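Side-chain contacts in conserved hypothetical protein VT76 (Thermotoga maritima, PDB 1RCU), which is of unknown function but belongs to the SLOG superfamily, whose Rossmann-like parallel sheets probably serve to bind nucleotide-related ligands: residues E184-Q187 with I188-I192; G86-P89 with D90-G94; M70-V73 with S74-V77. All blocks are in the same frame, centred on the assembly; numbering follows the deposited sequence.

Contact 1 of 3, residues E184-Q187 with I188-I192; sequences EAVQ and IIEQI
Gln187 and Gln191, one helical turn apart, run side by side in the same direction with their amide planes 28° apart, nearly coplanar. CG of Gln187 lies 3.2 Å from NE2 of Gln191, and that nitrogen also gives a weak hydrogen bond to Gln187 O at 3.1 Å. Gln191 can reach back because its CG stands beside its own backbone N (chi1 -68°). Gln191 N bonds to Gln187 O at 3.0 Å, just where the chain leaves helical angles, and the flexible amide lets NE2 add its weak bond to a carbonyl already held.

The other main-chain bonds join Ile188 N to Glu184 O, Ile189 N to Ala185 O and Glu190 N to Val186 O.

The first branches of the isoleucines lie along carbonyls of the preceding turn: Ile188 CG1 lies 3.3 Å from Glu184 O, and Ile189 CG1 is 3.4 Å from Ala185 O. On another side of the helix, Val186 CG1 passes Glu190 CG at 4.3 Å.

Glu184 turns back, OE1 accepting from Trp180 N. Val186 and Ile189 meet Tyr59 of a loop. Small Ala185 packs on Leu148 and Ala179, and Ile188 on Ile146, His177 and Ala179, setting helix 182-190 against strands 145-148 and 176-179.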
ATOM      1  N   GLU A 184     -10.679 -34.033   4.862  1.00 33.66           N
ATOM      2  CA  GLU A 184      -9.337 -34.106   5.422  1.00 33.94           C
ATOM      3  C   GLU A 184      -8.857 -32.693   5.758  1.00 33.32           C
ATOM      4  O   GLU A 184      -8.270 -32.463   6.812  1.00 32.98           O
ATOM      5  CB  GLU A 184      -8.378 -34.768   4.423  1.00 36.28           C
ATOM      6  CG  GLU A 184      -7.077 -35.258   5.031  1.00 38.05           C
ATOM      7  CD  GLU A 184      -6.185 -35.939   4.012  1.00 40.83           C
ATOM      8  OE1 GLU A 184      -6.720 -36.548   3.057  1.00 41.85           O
ATOM      9  OE2 GLU A 184      -4.949 -35.884   4.178  1.00 41.10           O
ATOM     10  N   ALA A 185      -9.127 -31.752   4.857  1.00 32.03           N
ATOM     11  CA  ALA A 185      -8.739 -30.351   5.028  1.00 31.18           C
ATOM     12  C   ALA A 185      -9.289 -29.708   6.305  1.00 31.34           C
ATOM     13  O   ALA A 185      -8.540 -29.135   7.099  1.00 29.59           O
ATOM     14  CB  ALA A 185      -9.188 -29.535   3.817  1.00 32.47           C
ATOM     15  N   VAL A 186     -10.599 -29.791   6.507  1.00 31.98           N
ATOM     16  CA  VAL A 186     -11.221 -29.209   7.690  1.00 33.13           C
ATOM     17  C   VAL A 186     -10.765 -29.904   8.963  1.00 32.99           C
ATOM     18  O   VAL A 186     -10.753 -29.325  10.048  1.00 32.51           O
ATOM     19  CB  VAL A 186     -12.738 -29.310   7.610  1.00 34.66           C
ATOM     20  CG1 VAL A 186     -13.386 -28.572   8.773  1.00 35.33           C
ATOM     21  CG2 VAL A 186     -13.195 -28.757   6.283  1.00 36.58           C
ATOM     22  N   GLN A 187     -10.399 -31.160   8.819  1.00 34.15           N
ATOM     23  CA  GLN A 187      -9.930 -31.950   9.929  1.00 36.84           C
ATOM     24  C   GLN A 187      -8.613 -31.372  10.438  1.00 36.55           C
ATOM     25  O   GLN A 187      -8.379 -31.267  11.638  1.00 36.97           O
ATOM     26  CB  GLN A 187      -9.752 -33.375   9.432  1.00 39.89           C
ATOM     27  CG  GLN A 187      -9.494 -34.410  10.466  1.00 43.84           C
ATOM     28  CD  GLN A 187      -9.405 -35.789   9.839  1.00 46.24           C
ATOM     29  OE1 GLN A 187     -10.339 -36.233   9.162  1.00 47.69           O
ATOM     30  NE2 GLN A 187      -8.274 -36.465  10.039  1.00 46.78           N
ATOM     31  N   ILE A 188      -7.759 -30.991   9.501  1.00 35.45           N
ATOM     32  CA  ILE A 188      -6.463 -30.403   9.812  1.00 35.23           C
ATOM     33  C   ILE A 188      -6.641 -29.020  10.464  1.00 36.94           C
ATOM     34  O   ILE A 188      -5.908 -28.657  11.385  1.00 36.62           O
ATOM     35  CB  ILE A 188      -5.626 -30.286   8.513  1.00 34.80           C
ATOM     36  CG1 ILE A 188      -5.317 -31.680   7.980  1.00 33.54           C
ATOM     37  CG2 ILE A 188      -4.332 -29.562   8.766  1.00 33.11           C
ATOM     38  CD1 ILE A 188      -4.735 -31.692   6.586  1.00 35.01           C
ATOM     39  N   ILE A 189      -7.618 -28.250   9.990  1.00 38.99           N
ATOM     40  CA  ILE A 189      -7.884 -26.927  10.553  1.00 41.15           C
ATOM     41  C   ILE A 189      -8.315 -27.082  12.005  1.00 43.18           C
ATOM     42  O   ILE A 189      -7.883 -26.324  12.865  1.00 43.36           O
ATOM     43  CB  ILE A 189      -9.022 -26.197   9.804  1.00 40.73           C
ATOM     44  CG1 ILE A 189      -8.618 -25.943   8.350  1.00 40.53           C
ATOM     45  CG2 ILE A 189      -9.351 -24.884  10.501  1.00 40.27           C
ATOM     46  CD1 ILE A 189      -9.757 -25.432   7.464  1.00 39.62           C
ATOM     47  N   GLU A 190      -9.188 -28.052  12.266  1.00 46.11           N
ATOM     48  CA  GLU A 190      -9.661 -28.296  13.620  1.00 49.00           C
ATOM     49  C   GLU A 190      -8.474 -28.693  14.491  1.00 50.07           C
ATOM     50  O   GLU A 190      -8.314 -28.206  15.609  1.00 49.85           O
ATOM     51  CB  GLU A 190     -10.738 -29.388  13.614  1.00 50.32           C
ATOM     52  CG  GLU A 190     -11.993 -28.979  12.855  1.00 52.59           C
ATOM     53  CD  GLU A 190     -13.062 -30.056  12.849  1.00 53.29           C
ATOM     54  OE1 GLU A 190     -12.788 -31.180  12.380  1.00 54.50           O
ATOM     55  OE2 GLU A 190     -14.192 -29.780  13.303  1.00 55.42           O
ATOM     56  N   GLN A 191      -7.629 -29.563  13.953  1.00 52.01           N
ATOM     57  CA  GLN A 191      -6.430 -30.016  14.649  1.00 54.39           C
ATOM     58  C   GLN A 191      -5.486 -28.826  14.858  1.00 55.82           C
ATOM     59  O   GLN A 191      -4.336 -28.994  15.252  1.00 55.07           O
ATOM     60  CB  GLN A 191      -5.716 -31.090  13.810  1.00 56.20           C
ATOM     61  CG  GLN A 191      -6.468 -32.425  13.674  1.00 59.56           C
ATOM     62  CD  GLN A 191      -5.831 -33.368  12.645  1.00 60.41           C
ATOM     63  OE1 GLN A 191      -4.640 -33.663  12.706  1.00 60.88           O
ATOM     64  NE2 GLN A 191      -6.638 -33.851  11.704  1.00 60.89           N
ATOM     65  N   ILE A 192      -6.002 -27.626  14.599  1.00 58.50           N
ATOM     66  CA  ILE A 192      -5.245 -26.370  14.688  1.00 59.99           C
ATOM     67  C   ILE A 192      -3.999 -26.433  13.806  1.00 61.88           C
ATOM     68  O   ILE A 192      -4.018 -25.867  12.691  1.00 62.05           O
ATOM     69  CB  ILE A 192      -4.788 -26.032  16.143  1.00 59.71           C
ATOM     70  CG1 ILE A 192      -5.951 -25.439  16.943  1.00 60.94           C
ATOM     71  CG2 ILE A 192      -3.621 -25.034  16.116  1.00 58.21           C
ATOM     72  CD1 ILE A 192      -6.961 -26.456  17.413  1.00 61.07           C
TER

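Contact 2 of 3, residues G86-P89 with D90-G94; sequences GILP and DEEAG
Pro89 and Glu92 close a type II' beta turn, the N-H of Glu92 reaching Pro89 O at 3.3 Å with an N-H...O angle of 153°. The corner residue Asp90 takes the positive phi (53°) that such a turn demands at its second position, a place more often held by glycine.

Glu92 folds back over the proline that opens the turn. Its CG stands beside its own backbone N (chi1 -80°), which sets CG 3.0 Å from Pro89 O, and a bend at the next bond carries the carboxylate across the proline ring until OE2 lies 3.0 Å from Pro89 CG. The other oxygen, OE1, makes a salt bridge with Arg66 NE, so the side chain offers its carbon stem to the turn and its charge to a basic partner. Replacing Glu92 by an alanine would probably leave Arg66 without this carboxylate and bare one flank of the Pro89 ring.

Leu88 packs against the end of the turn and the residues that follow it. Its CD2 touches Glu92 CB at 3.7 Å and Gly94 CA at 3.4 Å, while CD1 lies 3.5 Å from Glu92 O. Gly94 suits this spot doubly: a beta carbon would press on Leu88 CD1, and at the positive phi found here it would also be jammed against the preceding carbonyl.

Leu88, of strand 84-88, bonds through its backbone to Val102 of strand 100-103, outermost within this chain, and its O also accepts from Thr104 OG1. Pro89 rests on Phe108 and Arg111 of helix 108-116, and Glu92 also touches Phe108, so the start and end of the turn lean on that helix.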
ATOM      1  N   GLY A  86     -15.138 -10.730   0.917  1.00 23.12           N
ATOM      2  CA  GLY A  86     -14.204 -10.573  -0.180  1.00 22.24           C
ATOM      3  C   GLY A  86     -13.327  -9.340  -0.076  1.00 21.72           C
ATOM      4  O   GLY A  86     -13.797  -8.254   0.259  1.00 21.88           O
ATOM      5  N   ILE A  87     -12.040  -9.520  -0.351  1.00 21.60           N
ATOM      6  CA  ILE A  87     -11.067  -8.427  -0.326  1.00 22.77           C
ATOM      7  C   ILE A  87     -10.768  -8.219  -1.804  1.00 23.90           C
ATOM      8  O   ILE A  87     -10.128  -9.051  -2.437  1.00 22.14           O
ATOM      9  CB  ILE A  87      -9.767  -8.841   0.400  1.00 21.47           C
ATOM     10  CG1 ILE A  87     -10.087  -9.366   1.802  1.00 22.28           C
ATOM     11  CG2 ILE A  87      -8.822  -7.665   0.509  1.00 19.78           C
ATOM     12  CD1 ILE A  87     -10.498  -8.319   2.786  1.00 19.13           C
ATOM     13  N   LEU A  88     -11.240  -7.103  -2.339  1.00 25.83           N
ATOM     14  CA  LEU A  88     -11.087  -6.807  -3.753  1.00 28.88           C
ATOM     15  C   LEU A  88      -9.942  -5.920  -4.172  1.00 31.69           C
ATOM     16  O   LEU A  88      -9.615  -4.931  -3.508  1.00 31.01           O
ATOM     17  CB  LEU A  88     -12.372  -6.171  -4.282  1.00 29.15           C
ATOM     18  CG  LEU A  88     -13.616  -7.049  -4.300  1.00 30.64           C
ATOM     19  CD1 LEU A  88     -14.855  -6.174  -4.230  1.00 30.64           C
ATOM     20  CD2 LEU A  88     -13.613  -7.909  -5.567  1.00 29.98           C
ATOM     21  N   PRO A  89      -9.294  -6.290  -5.287  1.00 35.04           N
ATOM     22  CA  PRO A  89      -8.186  -5.496  -5.807  1.00 38.38           C
ATOM     23  C   PRO A  89      -8.869  -4.280  -6.415  1.00 41.90           C
ATOM     24  O   PRO A  89      -9.970  -4.399  -6.951  1.00 39.52           O
ATOM     25  CB  PRO A  89      -7.561  -6.421  -6.853  1.00 36.61           C
ATOM     26  CG  PRO A  89      -8.694  -7.239  -7.313  1.00 34.67           C
ATOM     27  CD  PRO A  89      -9.431  -7.549  -6.042  1.00 35.03           C
ATOM     28  N   ASP A  90      -8.232  -3.120  -6.299  1.00 47.58           N
ATOM     29  CA  ASP A  90      -8.788  -1.882  -6.827  1.00 54.49           C
ATOM     30  C   ASP A  90     -10.199  -1.652  -6.311  1.00 57.36           C
ATOM     31  O   ASP A  90     -10.524  -2.023  -5.183  1.00 57.78           O
ATOM     32  CB  ASP A  90      -8.823  -1.903  -8.358  1.00 57.49           C
ATOM     33  CG  ASP A  90      -7.839  -0.920  -8.978  1.00 61.58           C
ATOM     34  OD1 ASP A  90      -6.634  -1.255  -9.091  1.00 62.84           O
ATOM     35  OD2 ASP A  90      -8.270   0.198  -9.339  1.00 63.38           O
ATOM     36  N   GLU A  91     -11.031  -1.045  -7.151  1.00 60.47           N
ATOM     37  CA  GLU A  91     -12.414  -0.767  -6.794  1.00 63.29           C
ATOM     38  C   GLU A  91     -13.317  -1.753  -7.522  1.00 63.64           C
ATOM     39  O   GLU A  91     -14.389  -1.396  -8.013  1.00 63.18           O
ATOM     40  CB  GLU A  91     -12.771   0.675  -7.160  1.00 65.46           C
ATOM     41  CG  GLU A  91     -11.972   1.691  -6.350  1.00 70.29           C
ATOM     42  CD  GLU A  91     -12.429   3.121  -6.553  1.00 73.25           C
ATOM     43  OE1 GLU A  91     -12.258   3.649  -7.671  1.00 75.62           O
ATOM     44  OE2 GLU A  91     -12.964   3.718  -5.592  1.00 74.26           O
ATOM     45  N   GLU A  92     -12.865  -3.006  -7.570  1.00 64.07           N
ATOM     46  CA  GLU A  92     -13.592  -4.084  -8.228  1.00 64.02           C
ATOM     47  C   GLU A  92     -14.993  -4.308  -7.672  1.00 62.23           C
ATOM     48  O   GLU A  92     -15.386  -3.732  -6.660  1.00 62.64           O
ATOM     49  CB  GLU A  92     -12.806  -5.393  -8.154  1.00 66.94           C
ATOM     50  CG  GLU A  92     -11.701  -5.494  -9.193  1.00 70.97           C
ATOM     51  CD  GLU A  92     -11.483  -6.918  -9.651  1.00 73.25           C
ATOM     52  OE1 GLU A  92     -12.495  -7.630  -9.830  1.00 73.90           O
ATOM     53  OE2 GLU A  92     -10.317  -7.320  -9.849  1.00 75.49           O
ATOM     54  N   ALA A  93     -15.745  -5.161  -8.352  1.00 59.21           N
ATOM     55  CA  ALA A  93     -17.125  -5.447  -7.980  1.00 56.22           C
ATOM     56  C   ALA A  93     -17.290  -6.649  -7.059  1.00 53.49           C
ATOM     57  O   ALA A  93     -18.049  -6.605  -6.088  1.00 51.79           O
ATOM     58  CB  ALA A  93     -17.947  -5.648  -9.244  1.00 57.64           C
ATOM     59  N   GLY A  94     -16.588  -7.728  -7.388  1.00 50.38           N
ATOM     60  CA  GLY A  94     -16.670  -8.938  -6.595  1.00 48.32           C
ATOM     61  C   GLY A  94     -17.737  -9.889  -7.107  1.00 45.73           C
ATOM     62  O   GLY A  94     -18.676  -9.478  -7.786  1.00 46.02           O
TER

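Contact 3 of 3, residues M70-V73 with S74-V77; sequences MELV and SQGV
Helix 68-79 is the connecting helix of a beta-alpha-beta crossover, and within it Ser74 folds back on Met70, here a selenomethionine. Met70 O takes two hydrogen bonds: Ser74 N gives one at 3.1 Å and Ser74 OG another at 2.6 Å, the donors approaching from opposite faces of the carbonyl plane. The hydroxyl gets there because OG stands beside its own backbone N (chi1 -61°), turned toward the preceding turn. A short hydroxyl side chain suits this buried place, since OG is also hydrogen-bonded to Asn63 ND2.

The bond between Ser74 OG and Asn63 ties the crossover helix to strand 60-63, the strand that precedes it; on the following strand, 84-88, Val84 meets Ser74 and Val77 alike.

Val77 CG2 lies 3.2 Å from Val73 O, the carbonyl that Val77 N bonds at 3.0 Å, and the two valines touch at 4.4 Å between Val73 CG1 and Val77 CG2. Branched apolar chains fit here, Val77 also meeting Val61 and, on helix 44-56, Ala55.

On a flank only partly covered, Gln75 sets CB 3.5 Å from Leu72 O, while its NE2 bonds forward to Glu79 OE2. Gln75 N bonds to Glu71 O, and Gly76 N to Leu72 O at 3.0 Å.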
HETATM    1  N   MSE A  70     -12.750 -18.701  -6.140  1.00 33.09           N
HETATM    2  CA  MSE A  70     -13.279 -17.760  -5.152  1.00 33.96           C
HETATM    3  C   MSE A  70     -14.804 -17.677  -5.211  1.00 33.33           C
HETATM    4  O   MSE A  70     -15.472 -17.666  -4.180  1.00 33.23           O
HETATM    5  CB  MSE A  70     -12.676 -16.358  -5.353  1.00 35.57           C
HETATM    6  CG  MSE A  70     -11.157 -16.259  -5.116  1.00 37.30           C
HETATM    7 SE   MSE A  70     -10.294 -14.718  -5.998  1.00 41.06          SE
HETATM    8  CE  MSE A  70     -10.407 -15.356  -7.842  1.00 38.60           C
ATOM      9  N   GLU A  71     -15.355 -17.642  -6.420  1.00 33.29           N
ATOM     10  CA  GLU A  71     -16.791 -17.557  -6.594  1.00 31.40           C
ATOM     11  C   GLU A  71     -17.522 -18.797  -6.108  1.00 30.75           C
ATOM     12  O   GLU A  71     -18.520 -18.699  -5.406  1.00 31.26           O
ATOM     13  CB  GLU A  71     -17.123 -17.314  -8.069  1.00 32.23           C
ATOM     14  CG  GLU A  71     -18.610 -17.128  -8.347  1.00 34.54           C
ATOM     15  CD  GLU A  71     -18.871 -16.633  -9.756  1.00 36.49           C
ATOM     16  OE1 GLU A  71     -18.254 -15.612 -10.144  1.00 35.19           O
ATOM     17  OE2 GLU A  71     -19.692 -17.260 -10.468  1.00 37.94           O
ATOM     18  N   LEU A  72     -17.008 -19.962  -6.482  1.00 28.93           N
ATOM     19  CA  LEU A  72     -17.613 -21.235  -6.119  1.00 28.25           C
ATOM     20  C   LEU A  72     -17.575 -21.527  -4.625  1.00 28.35           C
ATOM     21  O   LEU A  72     -18.545 -22.035  -4.047  1.00 28.15           O
ATOM     22  CB  LEU A  72     -16.922 -22.355  -6.891  1.00 27.95           C
ATOM     23  CG  LEU A  72     -16.993 -22.171  -8.414  1.00 27.65           C
ATOM     24  CD1 LEU A  72     -16.108 -23.200  -9.088  1.00 28.22           C
ATOM     25  CD2 LEU A  72     -18.438 -22.285  -8.901  1.00 25.89           C
ATOM     26  N   VAL A  73     -16.453 -21.208  -3.992  1.00 27.18           N
ATOM     27  CA  VAL A  73     -16.327 -21.423  -2.567  1.00 26.23           C
ATOM     28  C   VAL A  73     -17.322 -20.489  -1.876  1.00 27.47           C
ATOM     29  O   VAL A  73     -17.994 -20.885  -0.914  1.00 28.18           O
ATOM     30  CB  VAL A  73     -14.890 -21.150  -2.103  1.00 23.42           C
ATOM     31  CG1 VAL A  73     -14.863 -20.840  -0.626  1.00 22.69           C
ATOM     32  CG2 VAL A  73     -14.027 -22.380  -2.395  1.00 20.78           C
ATOM     33  N   SER A  74     -17.445 -19.266  -2.383  1.00 24.85           N
ATOM     34  CA  SER A  74     -18.375 -18.318  -1.800  1.00 24.55           C
ATOM     35  C   SER A  74     -19.820 -18.809  -1.927  1.00 25.60           C
ATOM     36  O   SER A  74     -20.602 -18.726  -0.988  1.00 25.69           O
ATOM     37  CB  SER A  74     -18.200 -16.972  -2.477  1.00 20.39           C
ATOM     38  OG  SER A  74     -16.884 -16.498  -2.286  1.00 16.04           O
ATOM     39  N   GLN A  75     -20.170 -19.315  -3.103  1.00 26.79           N
ATOM     40  CA  GLN A  75     -21.516 -19.830  -3.329  1.00 27.80           C
ATOM     41  C   GLN A  75     -21.790 -20.905  -2.281  1.00 26.74           C
ATOM     42  O   GLN A  75     -22.856 -20.951  -1.672  1.00 25.05           O
ATOM     43  CB  GLN A  75     -21.632 -20.448  -4.721  1.00 27.64           C
ATOM     44  CG  GLN A  75     -23.036 -20.884  -5.120  1.00 29.42           C
ATOM     45  CD  GLN A  75     -23.028 -21.673  -6.419  1.00 32.25           C
ATOM     46  OE1 GLN A  75     -22.510 -21.201  -7.437  1.00 32.66           O
ATOM     47  NE2 GLN A  75     -23.594 -22.873  -6.393  1.00 33.35           N
ATOM     48  N   GLY A  76     -20.802 -21.763  -2.071  1.00 26.84           N
ATOM     49  CA  GLY A  76     -20.949 -22.832  -1.103  1.00 26.87           C
ATOM     50  C   GLY A  76     -21.159 -22.337   0.310  1.00 27.63           C
ATOM     51  O   GLY A  76     -21.930 -22.925   1.070  1.00 27.41           O
ATOM     52  N   VAL A  77     -20.480 -21.253   0.667  1.00 27.93           N
ATOM     53  CA  VAL A  77     -20.606 -20.707   2.004  1.00 28.65           C
ATOM     54  C   VAL A  77     -21.991 -20.102   2.186  1.00 30.66           C
ATOM     55  O   VAL A  77     -22.666 -20.351   3.189  1.00 32.24           O
ATOM     56  CB  VAL A  77     -19.541 -19.627   2.276  1.00 28.63           C
ATOM     57  CG1 VAL A  77     -19.782 -19.009   3.638  1.00 27.43           C
ATOM     58  CG2 VAL A  77     -18.143 -20.227   2.208  1.00 26.71           C
TER

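The three contacts lie on one parallel-sheet fold. Contacts 3 and 2 are neighbours in sequence: helix 68-79 leads into strand 84-88, whose far end runs into the turn of contact 2, and their nearest atoms are about 6 Å apart. Asn63, at the end of strand 60-63, links them, bonding Ser74 of contact 3 through its side chain and Ile87 of contact 2 through its backbone. Contact 1 belongs to the last helix, beside strand 176-179, the outermost on the other side within this chain; its centre is about 19 Å from that of contact 3 and about 29 Å from that of contact 2, which lies across the chain's centre.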